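Local coordinates for protein naphthalene dioxygenase small subunit (Rhodococcus sp., PDB 2B1X) that forms the beta subunit of a Rieske non-heme iron dioxygenase that acts on naphthalene, packing with the large subunits and probably serving mainly a structural role, at residues 88-94 and 122-126; 23-27 and 95-99; 11-15 and 144-149; 135-141 and 153-159. All blocks are in the same frame, centred on the assembly; numbering follows the deposited sequence.

Contact 1. Residues 88-94 and 122-126; sequences AEDPPSR and YRTRG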
loop_
_atom_site.group_PDB
_atom_site.type_symbol
_atom_site.label_atom_id
_atom_site.label_comp_id
_atom_site.label_asym_id
_atom_site.label_seq_id
_atom_site.Cartn_x
_atom_site.Cartn_y
_atom_site.Cartn_z
ATOM N N ALA B 88 -0.608 -10.054 -21.900
ATOM C CA ALA B 88 -0.336 -10.104 -20.463
ATOM C C ALA B 88 1.152 -10.026 -20.136
ATOM O O ALA B 88 1.530 -9.587 -19.048
ATOM C CB ALA B 88 -0.915 -11.391 -19.841
ATOM N N GLU B 89 1.989 -10.486 -21.049
ATOM C CA GLU B 89 3.448 -10.487 -20.833
ATOM C C GLU B 89 4.210 -9.849 -22.014
ATOM O O GLU B 89 5.366 -10.155 -22.290
ATOM C CB GLU B 89 3.921 -11.930 -20.546
ATOM C CG GLU B 89 3.731 -12.372 -19.073
ATOM C CD GLU B 89 4.386 -11.419 -18.060
ATOM O OE1 GLU B 89 5.563 -11.047 -18.268
ATOM O OE2 GLU B 89 3.750 -11.055 -17.037
ATOM N N ASP B 90 3.543 -8.959 -22.726
ATOM C CA ASP B 90 4.187 -8.181 -23.774
ATOM C C ASP B 90 3.542 -6.817 -23.795
ATOM O O ASP B 90 2.470 -6.655 -24.398
ATOM C CB ASP B 90 3.975 -8.847 -25.120
ATOM C CG ASP B 90 4.935 -8.351 -26.184
ATOM O OD1 ASP B 90 5.574 -7.281 -25.983
ATOM O OD2 ASP B 90 5.103 -8.965 -27.271
ATOM N N PRO B 91 4.183 -5.812 -23.192
ATOM C CA PRO B 91 5.523 -5.903 -22.574
ATOM C C PRO B 91 5.655 -6.862 -21.364
ATOM O O PRO B 91 4.718 -7.008 -20.588
ATOM C CB PRO B 91 5.775 -4.479 -22.066
ATOM C CG PRO B 91 4.811 -3.611 -22.876
ATOM C CD PRO B 91 3.602 -4.460 -23.102
ATOM N N PRO B 92 6.813 -7.492 -21.226
ATOM C CA PRO B 92 7.077 -8.418 -20.099
ATOM C C PRO B 92 7.083 -7.723 -18.741
ATOM O O PRO B 92 7.501 -6.565 -18.637
ATOM C CB PRO B 92 8.468 -8.987 -20.408
ATOM C CG PRO B 92 9.078 -8.041 -21.356
ATOM C CD PRO B 92 7.953 -7.362 -22.145
ATOM N N SER B 93 6.601 -8.435 -17.731
ATOM C CA SER B 93 6.817 -8.086 -16.345
ATOM C C SER B 93 8.332 -8.118 -16.059
ATOM O O SER B 93 9.069 -8.857 -16.711
ATOM C CB SER B 93 6.167 -9.154 -15.440
ATOM O OG SER B 93 4.765 -9.265 -15.632
ATOM N N ARG B 94 8.776 -7.319 -15.090
ATOM C CA ARG B 94 10.075 -7.488 -14.463
ATOM C C ARG B 94 9.800 -8.359 -13.248
ATOM O O ARG B 94 8.979 -8.015 -12.412
ATOM C CB ARG B 94 10.647 -6.147 -14.006
ATOM C CG ARG B 94 11.297 -5.390 -15.101
ATOM C CD ARG B 94 10.320 -4.621 -15.949
ATOM N NE ARG B 94 9.468 -3.766 -15.119
ATOM C CZ ARG B 94 8.649 -2.851 -15.608
ATOM N NH1 ARG B 94 8.627 -2.632 -16.928
ATOM N NH2 ARG B 94 7.911 -2.092 -14.777
ATOM N N TYR B 122 8.778 -11.380 -6.935
ATOM C CA TYR B 122 8.562 -9.951 -7.023
ATOM C C TYR B 122 8.139 -9.620 -8.437
ATOM O O TYR B 122 8.654 -10.222 -9.365
ATOM C CB TYR B 122 9.857 -9.188 -6.634
ATOM C CG TYR B 122 9.768 -7.652 -6.701
ATOM C CD1 TYR B 122 9.383 -6.915 -5.613
ATOM C CD2 TYR B 122 10.094 -6.957 -7.878
ATOM C CE1 TYR B 122 9.330 -5.505 -5.658
ATOM C CE2 TYR B 122 10.008 -5.573 -7.957
ATOM C CZ TYR B 122 9.628 -4.857 -6.862
ATOM O OH TYR B 122 9.563 -3.510 -6.971
ATOM N N ARG B 123 7.199 -8.684 -8.627
ATOM C CA ARG B 123 6.683 -8.392 -9.996
ATOM C C ARG B 123 6.287 -6.920 -10.205
ATOM O O ARG B 123 5.546 -6.407 -9.408
ATOM C CB ARG B 123 5.482 -9.312 -10.323
ATOM C CG ARG B 123 4.929 -9.184 -11.789
ATOM C CD ARG B 123 3.489 -9.726 -11.958
ATOM N NE ARG B 123 3.126 -9.981 -13.361
ATOM C CZ ARG B 123 1.994 -10.562 -13.745
ATOM N NH1 ARG B 123 1.067 -10.892 -12.833
ATOM N NH2 ARG B 123 1.757 -10.767 -15.039
ATOM N N THR B 124 6.817 -6.252 -11.253
ATOM C CA THR B 124 6.303 -4.946 -11.690
ATOM C C THR B 124 5.950 -4.991 -13.176
ATOM O O THR B 124 6.523 -5.763 -13.920
ATOM C CB THR B 124 7.302 -3.769 -11.446
ATOM O OG1 THR B 124 8.495 -3.985 -12.217
ATOM C CG2 THR B 124 7.798 -3.700 -9.972
ATOM N N ARG B 125 5.041 -4.121 -13.582
ATOM C CA ARG B 125 4.689 -3.935 -15.008
ATOM C C ARG B 125 4.543 -2.457 -15.334
ATOM O O ARG B 125 4.062 -1.661 -14.491
ATOM C CB ARG B 125 3.368 -4.645 -15.345
ATOM C CG ARG B 125 3.370 -6.158 -15.181
ATOM C CD ARG B 125 2.107 -6.887 -15.781
ATOM N NE ARG B 125 1.831 -6.486 -17.169
ATOM C CZ ARG B 125 2.596 -6.770 -18.210
ATOM N NH1 ARG B 125 3.722 -7.451 -18.039
ATOM N NH2 ARG B 125 2.266 -6.323 -19.436
ATOM N N GLY B 126 4.993 -2.064 -16.524
ATOM C CA GLY B 126 4.801 -0.685 -16.975
ATOM C C GLY B 126 5.487 0.342 -16.104
ATOM O O GLY B 126 6.468 0.050 -15.433
HETATM O O HOH W 1 5.804 -4.272 -18.139
#
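R125 reaches from just past the end of strand 112-124 into the loop that precedes strand 94-106 and holds the carbonyl of P91 end-on: NH1 and NH2 both donate to P91 O, each at 2.8 Å, with the oxygen close to the guanidinium plane. The chain runs out extended and then bends at chi3 (51°), which lays the flat group against A88: A88 O sits over the centre of one face, 3.1 Å from R125 CZ. The peptide bond before P91 is cis. R123, two residues back, keeps its chain extended, with CG anti to the backbone N (chi1 -175°), and brings its edge to S93: NE donates to S93 OG at 2.9 Å, nearly straight at 170°. Its NH2 closes a salt bridge to E89 OE2 at 2.8 Å, while S93 N binds the other carboxylate oxygen, OE1. R125 NH1 also donates to S93 OG, more loosely at 3.2 Å.

Past S93 the backbones pair as antiparallel strands through R94 and T124. The R94 side chain bends at chi2 and chi3 back over T124 toward G126, NE and NH2 both meeting T124 OG1 and NH2 reaching G126 O at 2.7 Å. T124 OG1 bonds to the backbone O of D159 and R94 NH1 to T51 OG1, both of a second beta subunit. E89, set between R123 and R125, probably stays ionised, and the extra positive charge of R125 fits its salt bridge with E374 of a large subunit.

Contact 2. Residues 23-27 and 95-99; sequences AELLD and SRHFV
A23, L26 and D27 of helix 10-27 close over H97 of strand 94-106, helix against curved sheet as in the NTF2-like fold of this family; the short axes run nearly antiparallel (166°) and approach to 7.8 Å. The tight part centres on H97. L26 CB sits over one face of the imidazole, a CH-pi contact 4.2 Å from the ring centroid, and A23 CB packs against H97 CB at 3.7 Å, with V99 CG2 just beyond. D27 CG lies anti to the carbonyl carbon (chi1 -61°), which brings the carboxylate to the ring edge. There OD1 accepts from ND1 in a hydrogen bond whose very short length is doubtful, while NE2 donates to I171 O; the two bonds probably fix the ring's rotation.

Toward S95 the contact loosens and water takes over. One water joins L26 O to S95 OG, another joins D27 O to S95 O, and a third links R96 NH2 weakly to D27 O. R96 adds a long charge pairing to D27, OD2 lying over a face of its guanidinium; its stronger partner is D159 of a second beta subunit. The second grip on the D27 carboxylate is almost perfectly straight: H97 N donates to D27 OD2 at 2.9 Å and 178°.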
loop_
_atom_site.group_PDB
_atom_site.type_symbol
_atom_site.label_atom_id
_atom_site.label_comp_id
_atom_site.label_asym_id
_atom_site.label_seq_id
_atom_site.Cartn_x
_atom_site.Cartn_y
_atom_site.Cartn_z
ATOM N N ALA B 23 15.615 -20.433 -11.890
ATOM C CA ALA B 23 15.105 -19.097 -11.563
ATOM C C ALA B 23 15.668 -18.004 -12.493
ATOM O O ALA B 23 14.945 -17.111 -12.939
ATOM C CB ALA B 23 15.412 -18.757 -10.097
ATOM N N GLU B 24 16.966 -18.063 -12.754
ATOM C CA GLU B 24 17.616 -17.137 -13.678
ATOM C C GLU B 24 17.008 -17.141 -15.065
ATOM O O GLU B 24 16.782 -16.071 -15.643
ATOM C CB GLU B 24 19.125 -17.421 -13.774
ATOM C CG GLU B 24 19.877 -16.469 -14.696
ATOM C CD GLU B 24 21.318 -16.869 -14.908
ATOM O OE1 GLU B 24 22.071 -16.948 -13.923
ATOM O OE2 GLU B 24 21.711 -17.120 -16.070
ATOM N N LEU B 25 16.776 -18.332 -15.618
ATOM C CA LEU B 25 16.113 -18.466 -16.915
ATOM C C LEU B 25 14.735 -17.807 -16.865
ATOM O O LEU B 25 14.405 -17.012 -17.744
ATOM C CB LEU B 25 15.976 -19.947 -17.316
ATOM C CG LEU B 25 17.187 -20.796 -17.746
ATOM C CD1 LEU B 25 16.733 -22.189 -18.222
ATOM C CD2 LEU B 25 17.996 -20.132 -18.882
ATOM N N LEU B 26 13.944 -18.120 -15.837
ATOM C CA LEU B 26 12.598 -17.532 -15.729
ATOM C C LEU B 26 12.676 -16.002 -15.651
ATOM O O LEU B 26 11.934 -15.297 -16.335
ATOM C CB LEU B 26 11.846 -18.057 -14.480
ATOM C CG LEU B 26 10.879 -19.268 -14.563
ATOM C CD1 LEU B 26 10.656 -19.816 -15.960
ATOM C CD2 LEU B 26 11.289 -20.402 -13.635
ATOM N N ASP B 27 13.591 -15.490 -14.843
ATOM C CA ASP B 27 13.686 -14.035 -14.693
ATOM C C ASP B 27 14.255 -13.350 -15.950
ATOM O O ASP B 27 14.199 -12.147 -16.068
ATOM C CB ASP B 27 14.472 -13.649 -13.429
ATOM C CG ASP B 27 13.812 -14.171 -12.142
ATOM O OD1 ASP B 27 12.564 -14.357 -12.139
ATOM O OD2 ASP B 27 14.468 -14.437 -11.104
ATOM N N SER B 95 10.434 -9.519 -13.182
ATOM C CA SER B 95 10.201 -10.389 -12.032
ATOM C C SER B 95 11.504 -10.808 -11.376
ATOM O O SER B 95 12.561 -10.753 -11.987
ATOM C CB SER B 95 9.470 -11.636 -12.505
ATOM O OG SER B 95 10.289 -12.331 -13.420
ATOM N N ARG B 96 11.423 -11.233 -10.114
ATOM C CA ARG B 96 12.565 -11.870 -9.474
ATOM C C ARG B 96 12.091 -13.011 -8.616
ATOM O O ARG B 96 11.237 -12.831 -7.731
ATOM C CB ARG B 96 13.405 -10.877 -8.669
ATOM C CG ARG B 96 14.744 -11.464 -8.148
ATOM C CD ARG B 96 15.924 -10.491 -8.357
ATOM N NE ARG B 96 15.801 -9.928 -9.694
ATOM C CZ ARG B 96 16.291 -10.510 -10.784
ATOM N NH1 ARG B 96 17.014 -11.609 -10.655
ATOM N NH2 ARG B 96 16.073 -9.965 -11.995
ATOM N N HIS B 97 12.663 -14.179 -8.877
ATOM C CA HIS B 97 12.426 -15.357 -8.090
ATOM C C HIS B 97 13.501 -15.403 -6.992
ATOM O O HIS B 97 14.642 -15.781 -7.263
ATOM C CB HIS B 97 12.556 -16.630 -8.965
ATOM C CG HIS B 97 11.415 -16.856 -9.924
ATOM N ND1 HIS B 97 11.124 -15.984 -10.960
ATOM C CD2 HIS B 97 10.468 -17.824 -9.975
ATOM C CE1 HIS B 97 10.068 -16.426 -11.632
ATOM N NE2 HIS B 97 9.639 -17.531 -11.043
ATOM N N PHE B 98 13.147 -15.022 -5.766
ATOM C CA PHE B 98 14.035 -15.245 -4.633
ATOM C C PHE B 98 13.748 -16.645 -4.089
ATOM O O PHE B 98 12.616 -16.933 -3.663
ATOM C CB PHE B 98 13.794 -14.202 -3.536
ATOM C CG PHE B 98 14.076 -12.795 -3.969
ATOM C CD1 PHE B 98 13.056 -12.009 -4.542
ATOM C CD2 PHE B 98 15.358 -12.271 -3.864
ATOM C CE1 PHE B 98 13.277 -10.691 -4.944
ATOM C CE2 PHE B 98 15.607 -10.928 -4.282
ATOM C CZ PHE B 98 14.575 -10.147 -4.828
ATOM N N VAL B 99 14.781 -17.492 -4.083
ATOM C CA VAL B 99 14.662 -18.908 -3.737
ATOM C C VAL B 99 15.565 -19.084 -2.502
ATOM O O VAL B 99 16.789 -18.840 -2.570
ATOM C CB VAL B 99 15.140 -19.805 -4.910
ATOM C CG1 VAL B 99 15.083 -21.241 -4.546
ATOM C CG2 VAL B 99 14.295 -19.542 -6.240
HETATM O O HOH W 2 9.653 -14.786 -14.774
HETATM O O HOH W 3 13.128 -10.418 -14.671
HETATM O O HOH W 4 17.203 -11.107 -14.647
#

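Contact 3. Residues 11-15 and 144-149; sequences TVREI and RAGDSF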
loop_
_atom_site.group_PDB
_atom_site.type_symbol
_atom_site.label_atom_id
_atom_site.label_comp_id
_atom_site.label_asym_id
_atom_site.label_seq_id
_atom_site.Cartn_x
_atom_site.Cartn_y
_atom_site.Cartn_z
ATOM N N THR B 11 25.678 -33.363 -4.092
ATOM C CA THR B 11 24.332 -33.342 -4.643
ATOM C C THR B 11 23.542 -32.086 -4.235
ATOM O O THR B 11 22.856 -31.493 -5.070
ATOM C CB THR B 11 23.594 -34.621 -4.247
ATOM O OG1 THR B 11 24.319 -35.754 -4.742
ATOM C CG2 THR B 11 22.258 -34.721 -4.972
ATOM N N VAL B 12 23.648 -31.690 -2.964
ATOM C CA VAL B 12 23.015 -30.470 -2.473
ATOM C C VAL B 12 23.458 -29.259 -3.307
ATOM O O VAL B 12 22.629 -28.435 -3.721
ATOM C CB VAL B 12 23.329 -30.226 -0.973
ATOM C CG1 VAL B 12 22.877 -28.828 -0.522
ATOM C CG2 VAL B 12 22.668 -31.297 -0.108
ATOM N N ARG B 13 24.766 -29.170 -3.537
ATOM C CA ARG B 13 25.353 -28.105 -4.330
ATOM C C ARG B 13 24.757 -28.078 -5.735
ATOM O O ARG B 13 24.272 -27.044 -6.198
ATOM C CB ARG B 13 26.877 -28.257 -4.401
ATOM C CG ARG B 13 27.577 -26.950 -4.730
ATOM C CD ARG B 13 28.970 -27.098 -5.281
ATOM N NE ARG B 13 29.234 -26.162 -6.368
ATOM C CZ ARG B 13 30.450 -25.842 -6.808
ATOM N NH1 ARG B 13 31.527 -26.374 -6.249
ATOM N NH2 ARG B 13 30.597 -24.990 -7.816
ATOM N N GLU B 14 24.788 -29.224 -6.395
ATOM C CA GLU B 14 24.280 -29.350 -7.743
ATOM C C GLU B 14 22.808 -28.957 -7.831
ATOM O O GLU B 14 22.417 -28.211 -8.734
ATOM C CB GLU B 14 24.496 -30.775 -8.265
ATOM C CG GLU B 14 25.954 -31.120 -8.534
ATOM C CD GLU B 14 26.138 -32.515 -9.121
ATOM O OE1 GLU B 14 25.118 -33.232 -9.335
ATOM O OE2 GLU B 14 27.315 -32.899 -9.375
ATOM N N ILE B 15 22.005 -29.460 -6.894
ATOM C CA ILE B 15 20.574 -29.186 -6.887
ATOM C C ILE B 15 20.326 -27.703 -6.627
ATOM O O ILE B 15 19.532 -27.065 -7.320
ATOM C CB ILE B 15 19.827 -30.110 -5.896
ATOM C CG1 ILE B 15 19.706 -31.517 -6.516
ATOM C CG2 ILE B 15 18.460 -29.554 -5.556
ATOM C CD1 ILE B 15 19.222 -32.614 -5.576
ATOM N N ARG B 144 17.534 -37.158 -11.912
ATOM C CA ARG B 144 18.824 -37.130 -12.610
ATOM C C ARG B 144 18.626 -37.400 -14.089
ATOM O O ARG B 144 17.818 -38.234 -14.464
ATOM C CB ARG B 144 19.799 -38.161 -12.034
ATOM C CG ARG B 144 20.534 -37.697 -10.795
ATOM C CD ARG B 144 21.856 -38.412 -10.566
ATOM N NE ARG B 144 22.238 -38.445 -9.153
ATOM C CZ ARG B 144 22.935 -37.491 -8.540
ATOM N NH1 ARG B 144 23.328 -36.400 -9.210
ATOM N NH2 ARG B 144 23.235 -37.629 -7.248
ATOM N N ALA B 145 19.342 -36.657 -14.920
ATOM C CA ALA B 145 19.289 -36.824 -16.370
ATOM C C ALA B 145 20.632 -36.386 -16.904
ATOM O O ALA B 145 20.978 -35.206 -16.843
ATOM C CB ALA B 145 18.159 -35.997 -16.983
ATOM N N GLY B 146 21.410 -37.353 -17.388
ATOM C CA GLY B 146 22.787 -37.107 -17.770
ATOM C C GLY B 146 23.579 -36.616 -16.579
ATOM O O GLY B 146 23.593 -37.260 -15.527
ATOM N N ASP B 147 24.208 -35.455 -16.732
ATOM C CA ASP B 147 24.992 -34.833 -15.655
ATOM C C ASP B 147 24.245 -33.710 -14.938
ATOM O O ASP B 147 24.835 -32.961 -14.145
ATOM C CB ASP B 147 26.339 -34.315 -16.183
ATOM C CG ASP B 147 26.197 -33.390 -17.407
ATOM O OD1 ASP B 147 25.058 -33.163 -17.893
ATOM O OD2 ASP B 147 27.195 -32.859 -17.960
ATOM N N SER B 148 22.949 -33.594 -15.217
ATOM C CA SER B 148 22.093 -32.621 -14.559
ATOM C C SER B 148 20.776 -33.224 -14.039
ATOM O O SER B 148 20.717 -34.396 -13.654
ATOM C CB SER B 148 21.820 -31.440 -15.496
ATOM O OG SER B 148 21.596 -30.267 -14.735
ATOM N N PHE B 149 19.728 -32.408 -14.032
ATOM C CA PHE B 149 18.436 -32.804 -13.487
ATOM C C PHE B 149 17.308 -32.311 -14.368
ATOM O O PHE B 149 17.444 -31.327 -15.095
ATOM C CB PHE B 149 18.231 -32.239 -12.085
ATOM C CG PHE B 149 19.204 -32.751 -11.071
ATOM C CD1 PHE B 149 20.349 -32.030 -10.762
ATOM C CD2 PHE B 149 18.970 -33.954 -10.408
ATOM C CE1 PHE B 149 21.248 -32.507 -9.818
ATOM C CE2 PHE B 149 19.855 -34.423 -9.466
ATOM C CZ PHE B 149 21.000 -33.701 -9.177
#
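Helix 10-27 passes the tip of the hairpin formed by strands 132-145 and 148-158, where a type II' turn from A145 to S148 reverses the chain; the nearest CA atoms across the gap, I15 and F149, are still 7.8 Å apart, so side chains do all the bridging. The main one is F149. Its CG is anti to the carbonyl carbon (chi1 -64°), which swings the ring toward the helix, and I15 lays CG1 over one face, off centre toward the rim. I15 CG1 comes within 3.7 Å of F149 CZ, and lies 4.0 Å from the ring centroid, a CH-pi contact. E14 flanks the same ring, its CB at the edge and in the ring plane, 4.0 Å from F149 CE1.

On the outer side R144 stretches across from the other strand, extended from CG to NE, and turns the edge of its guanidinium to the helix. R144 NH2 donates a weak hydrogen bond to T11 OG1 at 3.3 Å. R144 NH1 faces E14 OE1 at 3.6 Å, a long salt bridge in which the carboxylate stands almost perpendicular to the guanidinium, their planes 89° apart. These polar links are loose, and R144 is an exposed residue; the apolar I15-F149 pair is the close-fitting part.

Beneath the contact runs strand 112-124: F113 touches T11, I15 and R144, and V115 also packs on I15. The first turns of the helix thus lie over the end of the sheet, while V12 and R13, on the side turned from the hairpin, pack against other copies of this subunit.

Contact 4. Residues 135-141 and 153-159; sequences SGERTDV and KRVVLLD
R154 and D140 stand opposite each other on adjoining antiparallel strands, a non-hydrogen-bonded pair whose side chains run alongside in the same direction. From the backbone of R154, CB and then CG pass D140 OD1, CG at 3.1 Å. With CG anti to the backbone N (chi1 171°) the chain goes straight out to CD, which also nears R138 CD, and bends at chi3 (-72°) to present the side of the guanidinium to the carboxylate. There NE donates to D140 OD1 at 2.8 Å and NH2 to D140 OD2 at 2.7 Å, a two-bond salt bridge in which both nitrogens approach from above the carboxylate plane. R154 CZ lies 3.6 Å from R138 NH1, and NH2 sits over the centre of the R138 guanidinium. At the tip NH1 continues to E22 on helix 10-27.

The two guanidinium groups thus lie flat on each other, centres 3.9 Å apart and planes 15° off parallel. The stacked pair is gathered among D140, E22 and the C-terminal carboxylate of M172, which pairs with R138 NH1; these three probably balance its charge. Along the backbone, E137 with L157 and T139 with V155 are joined by paired hydrogen bonds. At the far end S135 OG donates to D159 OD2 at 2.8 Å, on the anti lone pair; R96 of another beta subunit is the main partner of D159.

The two strands lie inside the sheet, with 112-124 beside 135-141 and 42-49 beside 153-158. On the face carrying R138, D140 and R154, L19 of helix 10-27 packs against all three.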
loop_
_atom_site.group_PDB
_atom_site.type_symbol
_atom_site.label_atom_id
_atom_site.label_comp_id
_atom_site.label_asym_id
_atom_site.label_seq_id
_atom_site.Cartn_x
_atom_site.Cartn_y
_atom_site.Cartn_z
ATOM N N SER B 135 4.263 -15.062 -2.230
ATOM C CA SER B 135 5.123 -15.837 -1.320
ATOM C C SER B 135 4.594 -17.256 -1.254
ATOM O O SER B 135 3.393 -17.465 -1.294
ATOM C CB SER B 135 5.096 -15.253 0.073
ATOM O OG SER B 135 5.699 -16.176 0.989
ATOM N N GLY B 136 5.460 -18.240 -1.128
ATOM C CA GLY B 136 4.955 -19.615 -1.069
ATOM C C GLY B 136 6.030 -20.645 -0.894
ATOM O O GLY B 136 7.224 -20.324 -0.887
ATOM N N GLU B 137 5.610 -21.898 -0.801
ATOM C CA GLU B 137 6.547 -22.980 -0.737
ATOM C C GLU B 137 6.410 -23.877 -1.961
ATOM O O GLU B 137 5.307 -24.244 -2.355
ATOM C CB GLU B 137 6.378 -23.764 0.561
ATOM C CG GLU B 137 7.487 -24.778 0.784
ATOM C CD GLU B 137 7.393 -25.444 2.149
ATOM O OE1 GLU B 137 6.386 -26.145 2.406
ATOM O OE2 GLU B 137 8.329 -25.268 2.968
ATOM N N ARG B 138 7.543 -24.195 -2.577
ATOM C CA ARG B 138 7.579 -25.108 -3.719
ATOM C C ARG B 138 8.124 -26.419 -3.242
ATOM O O ARG B 138 9.186 -26.459 -2.612
ATOM C CB ARG B 138 8.468 -24.572 -4.845
ATOM C CG ARG B 138 8.234 -23.095 -5.167
ATOM C CD ARG B 138 9.025 -22.650 -6.402
ATOM N NE ARG B 138 10.447 -22.857 -6.144
ATOM C CZ ARG B 138 11.428 -22.576 -6.998
ATOM N NH1 ARG B 138 11.162 -22.034 -8.181
ATOM N NH2 ARG B 138 12.689 -22.822 -6.633
ATOM N N THR B 139 7.365 -27.476 -3.509
ATOM C CA THR B 139 7.809 -28.839 -3.310
ATOM C C THR B 139 7.947 -29.513 -4.661
ATOM O O THR B 139 6.957 -29.637 -5.383
ATOM C CB THR B 139 6.805 -29.584 -2.388
ATOM O OG1 THR B 139 6.687 -28.826 -1.174
ATOM C CG2 THR B 139 7.367 -30.928 -1.908
ATOM N N ASP B 140 9.177 -29.946 -4.983
ATOM C CA ASP B 140 9.545 -30.471 -6.297
ATOM C C ASP B 140 10.034 -31.920 -6.206
ATOM O O ASP B 140 10.509 -32.395 -5.161
ATOM C CB ASP B 140 10.670 -29.666 -6.975
ATOM C CG ASP B 140 10.386 -28.177 -7.073
ATOM O OD1 ASP B 140 9.201 -27.742 -6.956
ATOM O OD2 ASP B 140 11.318 -27.341 -7.244
ATOM N N VAL B 141 9.890 -32.611 -7.315
ATOM C CA VAL B 141 10.610 -33.864 -7.539
ATOM C C VAL B 141 11.541 -33.604 -8.715
ATOM O O VAL B 141 11.097 -33.265 -9.810
ATOM C CB VAL B 141 9.650 -35.049 -7.793
ATOM C CG1 VAL B 141 10.427 -36.374 -8.086
ATOM C CG2 VAL B 141 8.731 -35.208 -6.592
ATOM N N LYS B 153 8.058 -32.883 -11.157
ATOM C CA LYS B 153 6.897 -32.414 -10.395
ATOM C C LYS B 153 7.207 -31.129 -9.656
ATOM O O LYS B 153 8.318 -30.937 -9.182
ATOM C CB LYS B 153 6.430 -33.492 -9.402
ATOM C CG LYS B 153 5.073 -33.221 -8.729
ATOM C CD LYS B 153 4.746 -34.304 -7.695
ATOM C CE LYS B 153 3.606 -33.890 -6.782
ATOM N NZ LYS B 153 2.272 -34.023 -7.441
ATOM N N ARG B 154 6.214 -30.253 -9.562
ATOM C CA ARG B 154 6.290 -29.109 -8.676
ATOM C C ARG B 154 4.895 -28.772 -8.179
ATOM O O ARG B 154 3.935 -28.696 -8.979
ATOM C CB ARG B 154 6.909 -27.900 -9.376
ATOM C CG ARG B 154 6.788 -26.615 -8.538
ATOM C CD ARG B 154 7.633 -25.447 -9.037
ATOM N NE ARG B 154 9.055 -25.691 -8.784
ATOM C CZ ARG B 154 10.035 -25.141 -9.482
ATOM N NH1 ARG B 154 9.743 -24.360 -10.510
ATOM N NH2 ARG B 154 11.298 -25.404 -9.175
ATOM N N VAL B 155 4.792 -28.567 -6.867
ATOM C CA VAL B 155 3.598 -27.992 -6.263
ATOM C C VAL B 155 3.978 -26.642 -5.643
ATOM O O VAL B 155 4.864 -26.577 -4.763
ATOM C CB VAL B 155 3.054 -28.933 -5.147
ATOM C CG1 VAL B 155 1.865 -28.295 -4.399
ATOM C CG2 VAL B 155 2.699 -30.321 -5.678
ATOM N N VAL B 156 3.320 -25.565 -6.076
ATOM C CA VAL B 156 3.555 -24.238 -5.485
ATOM C C VAL B 156 2.395 -23.933 -4.577
ATOM O O VAL B 156 1.306 -23.663 -5.048
ATOM C CB VAL B 156 3.700 -23.108 -6.536
ATOM C CG1 VAL B 156 4.104 -21.772 -5.872
ATOM C CG2 VAL B 156 4.759 -23.472 -7.606
ATOM N N LEU B 157 2.636 -24.018 -3.268
ATOM C CA LEU B 157 1.650 -23.623 -2.264
ATOM C C LEU B 157 1.849 -22.177 -1.775
ATOM O O LEU B 157 2.771 -21.882 -0.997
ATOM C CB LEU B 157 1.740 -24.555 -1.063
ATOM C CG LEU B 157 0.447 -24.840 -0.296
ATOM C CD1 LEU B 157 -0.750 -25.156 -1.199
ATOM C CD2 LEU B 157 0.665 -25.982 0.777
ATOM N N LEU B 158 0.973 -21.279 -2.196
ATOM C CA LEU B 158 1.134 -19.870 -1.835
ATOM C C LEU B 158 0.582 -19.604 -0.445
ATOM O O LEU B 158 -0.415 -20.210 -0.042
ATOM C CB LEU B 158 0.461 -18.957 -2.869
ATOM C CG LEU B 158 0.948 -19.154 -4.322
ATOM C CD1 LEU B 158 -0.025 -18.473 -5.313
ATOM C CD2 LEU B 158 2.362 -18.566 -4.488
ATOM N N ASP B 159 1.224 -18.681 0.275
ATOM C CA ASP B 159 0.729 -18.156 1.564
ATOM C C ASP B 159 -0.391 -17.144 1.465
ATOM O O ASP B 159 -0.391 -16.117 2.170
ATOM C CB ASP B 159 1.903 -17.579 2.336
ATOM C CG ASP B 159 3.049 -18.561 2.384
ATOM O OD1 ASP B 159 2.754 -19.742 2.716
ATOM O OD2 ASP B 159 4.214 -18.289 2.014
#

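How the contacts relate
From the N terminus, helix 10-27 enters contact 3 with its first turns and contact 2 with residues 23-27. Contact 2 closes a loop of 67 residues when strand 94-106 returns to the helix; it and contact 1 both lie within the much longer loop that contact 3 closes at the 132-145/148-158 hairpin. Contact 1 crosses contact 2, since 88-94 precedes 95-99 and strand 112-124 follows; the two touch where Y122 N meets R96 O. Contact 1 closes before contact 4 opens, zipping the hairpin whose tip is in contact 3, and contacts 3 and 4 cross. V99 touching R138 links contacts 2 and 4. Together they tie helix 10-27, the loop before strand 94-106 and the sheet together.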